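Local structure of hdh assembly factor Kustc1130 (Kuenenia stuttgartiensis, 6HIF) at residues 75-87 with 98-110. The protein probably acts as an assembly factor for hdh, presumably hydrazine dehydrogenase, with which it forms a large multi-chain complex. Numbering follows the deposited sequence.
With SO4 (sulfate ion), chain B; SO4 (sulfate ion), chain C.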
loop_
_atom_site.group_PDB
_atom_site.type_symbol
_atom_site.label_atom_id
_atom_site.label_comp_id
_atom_site.label_asym_id
_atom_site.label_seq_id
_atom_site.Cartn_x
_atom_site.Cartn_y
_atom_site.Cartn_z
ATOM N N ILE Y 75 -13.437 60.116 -57.106
ATOM C CA ILE Y 75 -13.040 58.976 -57.918
ATOM C C ILE Y 75 -13.056 59.415 -59.379
ATOM O O ILE Y 75 -14.029 60.012 -59.841
ATOM C CB ILE Y 75 -13.962 57.759 -57.680
ATOM C CG1 ILE Y 75 -14.119 57.432 -56.193
ATOM C CG2 ILE Y 75 -13.484 56.547 -58.469
ATOM C CD1 ILE Y 75 -15.317 56.562 -55.883
ATOM N N SER Y 76 -11.961 59.122 -60.088
ATOM C CA SER Y 76 -11.881 59.372 -61.516
ATOM C C SER Y 76 -11.260 58.167 -62.217
ATOM O O SER Y 76 -10.189 57.700 -61.829
ATOM C CB SER Y 76 -11.131 60.645 -61.810
ATOM O OG SER Y 76 -9.797 60.566 -61.338
ATOM N N VAL Y 77 -11.964 57.673 -63.241
ATOM C CA VAL Y 77 -11.502 56.550 -64.038
ATOM C C VAL Y 77 -11.163 57.059 -65.438
ATOM O O VAL Y 77 -12.027 57.585 -66.135
ATOM C CB VAL Y 77 -12.547 55.414 -64.072
ATOM C CG1 VAL Y 77 -12.055 54.213 -64.866
ATOM C CG2 VAL Y 77 -12.965 54.987 -62.673
ATOM N N HIS Y 78 -9.889 56.905 -65.820
ATOM C CA HIS Y 78 -9.391 57.316 -67.122
ATOM C C HIS Y 78 -8.856 56.094 -67.865
ATOM O O HIS Y 78 -8.250 55.215 -67.254
ATOM C CB HIS Y 78 -8.311 58.397 -66.956
ATOM C CG HIS Y 78 -8.844 59.774 -66.732
ATOM N ND1 HIS Y 78 -8.388 60.866 -67.445
ATOM C CD2 HIS Y 78 -9.789 60.245 -65.890
ATOM C CE1 HIS Y 78 -9.028 61.949 -67.050
ATOM N NE2 HIS Y 78 -9.895 61.596 -66.097
ATOM N N GLU Y 79 -9.093 56.054 -69.183
ATOM C CA GLU Y 79 -8.606 54.984 -70.043
ATOM C C GLU Y 79 -8.133 55.571 -71.373
ATOM O O GLU Y 79 -8.684 56.568 -71.840
ATOM C CB GLU Y 79 -9.640 53.855 -70.131
ATOM C CG GLU Y 79 -9.823 53.255 -71.513
ATOM C CD GLU Y 79 -10.889 53.947 -72.342
ATOM O OE1 GLU Y 79 -11.767 54.598 -71.748
ATOM O OE2 GLU Y 79 -10.839 53.838 -73.577
ATOM N N HIS Y 80 -7.124 54.919 -71.970
ATOM C CA HIS Y 80 -6.300 55.455 -73.047
ATOM C C HIS Y 80 -7.109 55.815 -74.295
ATOM O O HIS Y 80 -6.585 56.459 -75.202
ATOM C CB HIS Y 80 -5.125 54.511 -73.354
ATOM C CG HIS Y 80 -3.864 54.861 -72.629
ATOM N ND1 HIS Y 80 -2.981 55.825 -73.092
ATOM C CD2 HIS Y 80 -3.333 54.386 -71.479
ATOM C CE1 HIS Y 80 -1.964 55.928 -72.258
ATOM N NE2 HIS Y 80 -2.156 55.054 -71.261
ATOM N N GLY Y 81 -8.383 55.408 -74.332
ATOM C CA GLY Y 81 -9.266 55.743 -75.438
ATOM C C GLY Y 81 -9.696 57.208 -75.411
ATOM O O GLY Y 81 -9.965 57.798 -76.455
ATOM N N GLY Y 82 -9.760 57.781 -74.204
ATOM C CA GLY Y 82 -10.126 59.174 -74.018
ATOM C C GLY Y 82 -11.449 59.330 -73.271
ATOM O O GLY Y 82 -12.036 60.409 -73.265
ATOM N N GLN Y 83 -11.902 58.238 -72.642
ATOM C CA GLN Y 83 -13.162 58.215 -71.914
ATOM C C GLN Y 83 -12.882 58.319 -70.418
ATOM O O GLN Y 83 -11.891 57.778 -69.930
ATOM C CB GLN Y 83 -13.945 56.945 -72.249
ATOM C CG GLN Y 83 -14.494 56.921 -73.669
ATOM C CD GLN Y 83 -15.647 57.879 -73.859
ATOM O OE1 GLN Y 83 -16.403 58.169 -72.935
ATOM N NE2 GLN Y 83 -15.793 58.380 -75.072
ATOM N N SER Y 84 -13.771 59.020 -69.706
ATOM C CA SER Y 84 -13.597 59.266 -68.284
ATOM C C SER Y 84 -14.927 59.134 -67.547
ATOM O O SER Y 84 -15.986 59.411 -68.107
ATOM C CB SER Y 84 -12.945 60.606 -68.029
ATOM O OG SER Y 84 -13.741 61.671 -68.527
ATOM N N ALA Y 85 -14.845 58.696 -66.286
ATOM C CA ALA Y 85 -15.991 58.644 -65.394
ATOM C C ALA Y 85 -15.590 59.215 -64.037
ATOM O O ALA Y 85 -14.482 58.965 -63.563
ATOM C CB ALA Y 85 -16.491 57.225 -65.275
ATOM N N HIS Y 86 -16.505 59.984 -63.428
ATOM C CA HIS Y 86 -16.244 60.670 -62.172
ATOM C C HIS Y 86 -17.366 60.396 -61.174
ATOM O O HIS Y 86 -18.533 60.321 -61.549
ATOM C CB HIS Y 86 -16.067 62.179 -62.403
ATOM C CG HIS Y 86 -14.960 62.517 -63.344
ATOM N ND1 HIS Y 86 -15.179 62.757 -64.687
ATOM C CD2 HIS Y 86 -13.631 62.650 -63.149
ATOM C CE1 HIS Y 86 -14.033 63.026 -65.278
ATOM N NE2 HIS Y 86 -13.067 62.966 -64.355
ATOM N N LYS Y 87 -16.987 60.250 -59.898
ATOM C CA LYS Y 87 -17.940 60.128 -58.805
ATOM C C LYS Y 87 -17.292 60.603 -57.506
ATOM O O LYS Y 87 -16.158 60.239 -57.197
ATOM C CB LYS Y 87 -18.456 58.692 -58.670
ATOM C CG LYS Y 87 -19.824 58.571 -58.013
ATOM C CD LYS Y 87 -20.125 57.194 -57.479
ATOM C CE LYS Y 87 -21.467 57.131 -56.781
ATOM N NZ LYS Y 87 -21.591 55.909 -55.950
ATOM N N PHE Y 98 -18.666 49.372 -52.648
ATOM C CA PHE Y 98 -18.323 49.001 -54.009
ATOM C C PHE Y 98 -18.917 50.046 -54.947
ATOM O O PHE Y 98 -20.100 50.370 -54.854
ATOM C CB PHE Y 98 -18.851 47.604 -54.343
ATOM C CG PHE Y 98 -18.180 46.457 -53.628
ATOM C CD1 PHE Y 98 -18.257 46.327 -52.248
ATOM C CD2 PHE Y 98 -17.492 45.486 -54.343
ATOM C CE1 PHE Y 98 -17.644 45.267 -51.596
ATOM C CE2 PHE Y 98 -16.885 44.423 -53.690
ATOM C CZ PHE Y 98 -16.958 44.315 -52.318
ATOM N N VAL Y 99 -18.069 50.585 -55.828
ATOM C CA VAL Y 99 -18.496 51.560 -56.816
ATOM C C VAL Y 99 -18.278 50.961 -58.202
ATOM O O VAL Y 99 -17.210 50.416 -58.497
ATOM C CB VAL Y 99 -17.776 52.912 -56.636
ATOM C CG1 VAL Y 99 -17.972 53.836 -57.829
ATOM C CG2 VAL Y 99 -18.203 53.609 -55.354
ATOM N N SER Y 100 -19.322 51.049 -59.034
ATOM C CA SER Y 100 -19.287 50.509 -60.382
ATOM C C SER Y 100 -19.549 51.627 -61.383
ATOM O O SER Y 100 -20.643 52.187 -61.419
ATOM C CB SER Y 100 -20.288 49.399 -60.534
ATOM O OG SER Y 100 -19.824 48.439 -61.468
ATOM N N LEU Y 101 -18.527 51.946 -62.184
ATOM C CA LEU Y 101 -18.618 53.035 -63.144
ATOM C C LEU Y 101 -18.476 52.477 -64.558
ATOM O O LEU Y 101 -17.491 51.803 -64.866
ATOM C CB LEU Y 101 -17.527 54.071 -62.842
ATOM C CG LEU Y 101 -17.671 54.819 -61.517
ATOM C CD1 LEU Y 101 -16.364 55.498 -61.140
ATOM C CD2 LEU Y 101 -18.810 55.830 -61.562
ATOM N N ASP Y 102 -19.479 52.760 -65.400
ATOM C CA ASP Y 102 -19.459 52.350 -66.795
ATOM C C ASP Y 102 -19.043 53.533 -67.665
ATOM O O ASP Y 102 -19.585 54.627 -67.528
ATOM C CB ASP Y 102 -20.808 51.792 -67.246
ATOM C CG ASP Y 102 -20.726 51.069 -68.579
ATOM O OD1 ASP Y 102 -20.175 49.951 -68.599
ATOM O OD2 ASP Y 102 -21.199 51.636 -69.589
ATOM N N LEU Y 103 -18.089 53.288 -68.571
ATOM C CA LEU Y 103 -17.493 54.347 -69.371
ATOM C C LEU Y 103 -18.042 54.306 -70.794
ATOM O O LEU Y 103 -17.564 55.032 -71.662
ATOM C CB LEU Y 103 -15.968 54.193 -69.361
ATOM C CG LEU Y 103 -15.246 54.834 -68.177
ATOM C CD1 LEU Y 103 -15.383 53.981 -66.922
ATOM C CD2 LEU Y 103 -13.777 55.061 -68.506
ATOM N N GLY Y 104 -19.048 53.454 -71.018
ATOM C CA GLY Y 104 -19.729 53.385 -72.300
ATOM C C GLY Y 104 -19.015 52.463 -73.285
ATOM O O GLY Y 104 -17.981 51.878 -72.962
ATOM N N ALA Y 105 -19.585 52.366 -74.494
ATOM C CA ALA Y 105 -19.147 51.426 -75.515
ATOM C C ALA Y 105 -17.845 51.886 -76.166
ATOM O O ALA Y 105 -17.121 51.073 -76.739
ATOM C CB ALA Y 105 -20.240 51.238 -76.537
ATOM N N LYS Y 106 -17.553 53.188 -76.058
ATOM C CA LYS Y 106 -16.367 53.775 -76.663
ATOM C C LYS Y 106 -15.119 53.353 -75.890
ATOM O O LYS Y 106 -14.006 53.519 -76.382
ATOM C CB LYS Y 106 -16.485 55.302 -76.726
ATOM C CG LYS Y 106 -17.500 55.853 -77.722
ATOM C CD LYS Y 106 -17.823 57.318 -77.481
ATOM C CE LYS Y 106 -18.935 57.861 -78.354
ATOM N NZ LYS Y 106 -18.480 58.081 -79.746
ATOM N N ALA Y 107 -15.317 52.798 -74.687
ATOM C CA ALA Y 107 -14.223 52.408 -73.812
ATOM C C ALA Y 107 -13.817 50.956 -74.061
ATOM O O ALA Y 107 -12.953 50.429 -73.366
ATOM C CB ALA Y 107 -14.621 52.629 -72.375
ATOM N N ARG Y 108 -14.448 50.321 -75.058
ATOM C CA ARG Y 108 -14.208 48.925 -75.386
ATOM C C ARG Y 108 -13.242 48.847 -76.563
ATOM O O ARG Y 108 -13.557 49.325 -77.653
ATOM C CB ARG Y 108 -15.540 48.252 -75.724
ATOM C CG ARG Y 108 -15.577 46.756 -75.448
ATOM C CD ARG Y 108 -16.957 46.205 -75.737
ATOM N NE ARG Y 108 -17.067 44.779 -75.459
ATOM C CZ ARG Y 108 -18.179 44.069 -75.619
ATOM N NH1 ARG Y 108 -19.272 44.642 -76.100
ATOM N NH2 ARG Y 108 -18.194 42.788 -75.294
ATOM N N HIS Y 109 -12.074 48.236 -76.331
ATOM C CA HIS Y 109 -10.992 48.257 -77.304
ATOM C C HIS Y 109 -10.585 46.838 -77.698
ATOM O O HIS Y 109 -10.495 45.963 -76.840
ATOM C CB HIS Y 109 -9.809 49.083 -76.779
ATOM C CG HIS Y 109 -10.119 50.534 -76.629
ATOM N ND1 HIS Y 109 -10.403 51.347 -77.713
ATOM C CD2 HIS Y 109 -10.188 51.322 -75.536
ATOM C CE1 HIS Y 109 -10.630 52.575 -77.291
ATOM N NE2 HIS Y 109 -10.508 52.582 -75.959
ATOM N N PRO Y 110 -10.339 46.574 -79.008
ATOM C CA PRO Y 110 -9.903 45.255 -79.472
ATOM C C PRO Y 110 -8.669 44.737 -78.740
ATOM O O PRO Y 110 -7.726 45.488 -78.495
ATOM C CB PRO Y 110 -9.596 45.479 -80.962
ATOM C CG PRO Y 110 -10.515 46.620 -81.342
ATOM C CD PRO Y 110 -10.517 47.521 -80.123
HETATM S S SO4 B . -18.574 61.887 -65.551
HETATM O O1 SO4 B . -19.760 62.233 -66.367
HETATM O O2 SO4 B . -18.872 60.711 -64.704
HETATM O O3 SO4 B . -17.430 61.566 -66.437
HETATM O O4 SO4 B . -18.236 63.045 -64.693
HETATM S S SO4 C . -8.847 63.795 -63.238
HETATM O O1 SO4 C . -8.050 62.663 -62.712
HETATM O O2 SO4 C . -10.239 63.364 -63.489
HETATM O O3 SO4 C . -8.854 64.893 -62.243
HETATM O O4 SO4 C . -8.251 64.267 -64.509
#
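Bent at chi2 (-90°), the Glu79 side chain leans along its strand toward the turn and presents its carboxylate to His109, whose CG lies anti to its own carbonyl carbon (chi1 -66°). His109 NE2 donates to Glu79 OE2 over 2.7 Å; the oxygen lies almost in the ring plane, at the imidazole edge, with carboxylate and ring turned 43° apart. Glu79 OE2 also takes a weak bond from Gly81 N in the turn, while Glu79 OE1 rests 3.5 Å from Ala107 CB. An alanine in place of Glu79 would probably leave His109 without its carboxylate mate and free to turn, and the 81-82 turn less tied to the C-terminal tail. The hairpin of strands 71-79 and 83-91 belongs to an antiparallel sheet and packs against strand 96-102 of a second, mixed sheet, as in a beta-sandwich, so apolar side chains fill the interface. Leu103 lies against the hairpin's face and spans both strands, CD1 being 3.8 Å from Ala85 CB and 3.9 Å from Val77 CG1. Leu101 splits its branches, CD1 meeting Val77 CG2 at 3.8 Å and CD2 facing Lys87 CB. Ile75 CD1 and Val99 CG2 meet tip to tip, and the extended Lys87 chain crosses Val99 on its way to a salt bridge with an acidic side chain of another protein's chain. Near the turn, the Gln83 amide crosses the aliphatic part of Lys106. Two sulfates, probably from the crystallisation liquor, meet His86: one, at the outer edge of strand 83-91, accepts from ND1 and, through O2, from His86 N at 2.8 Å; over the hairpin's far face, NE2 donates to O2 of the second, whose O1 accepts from Ser76 OG.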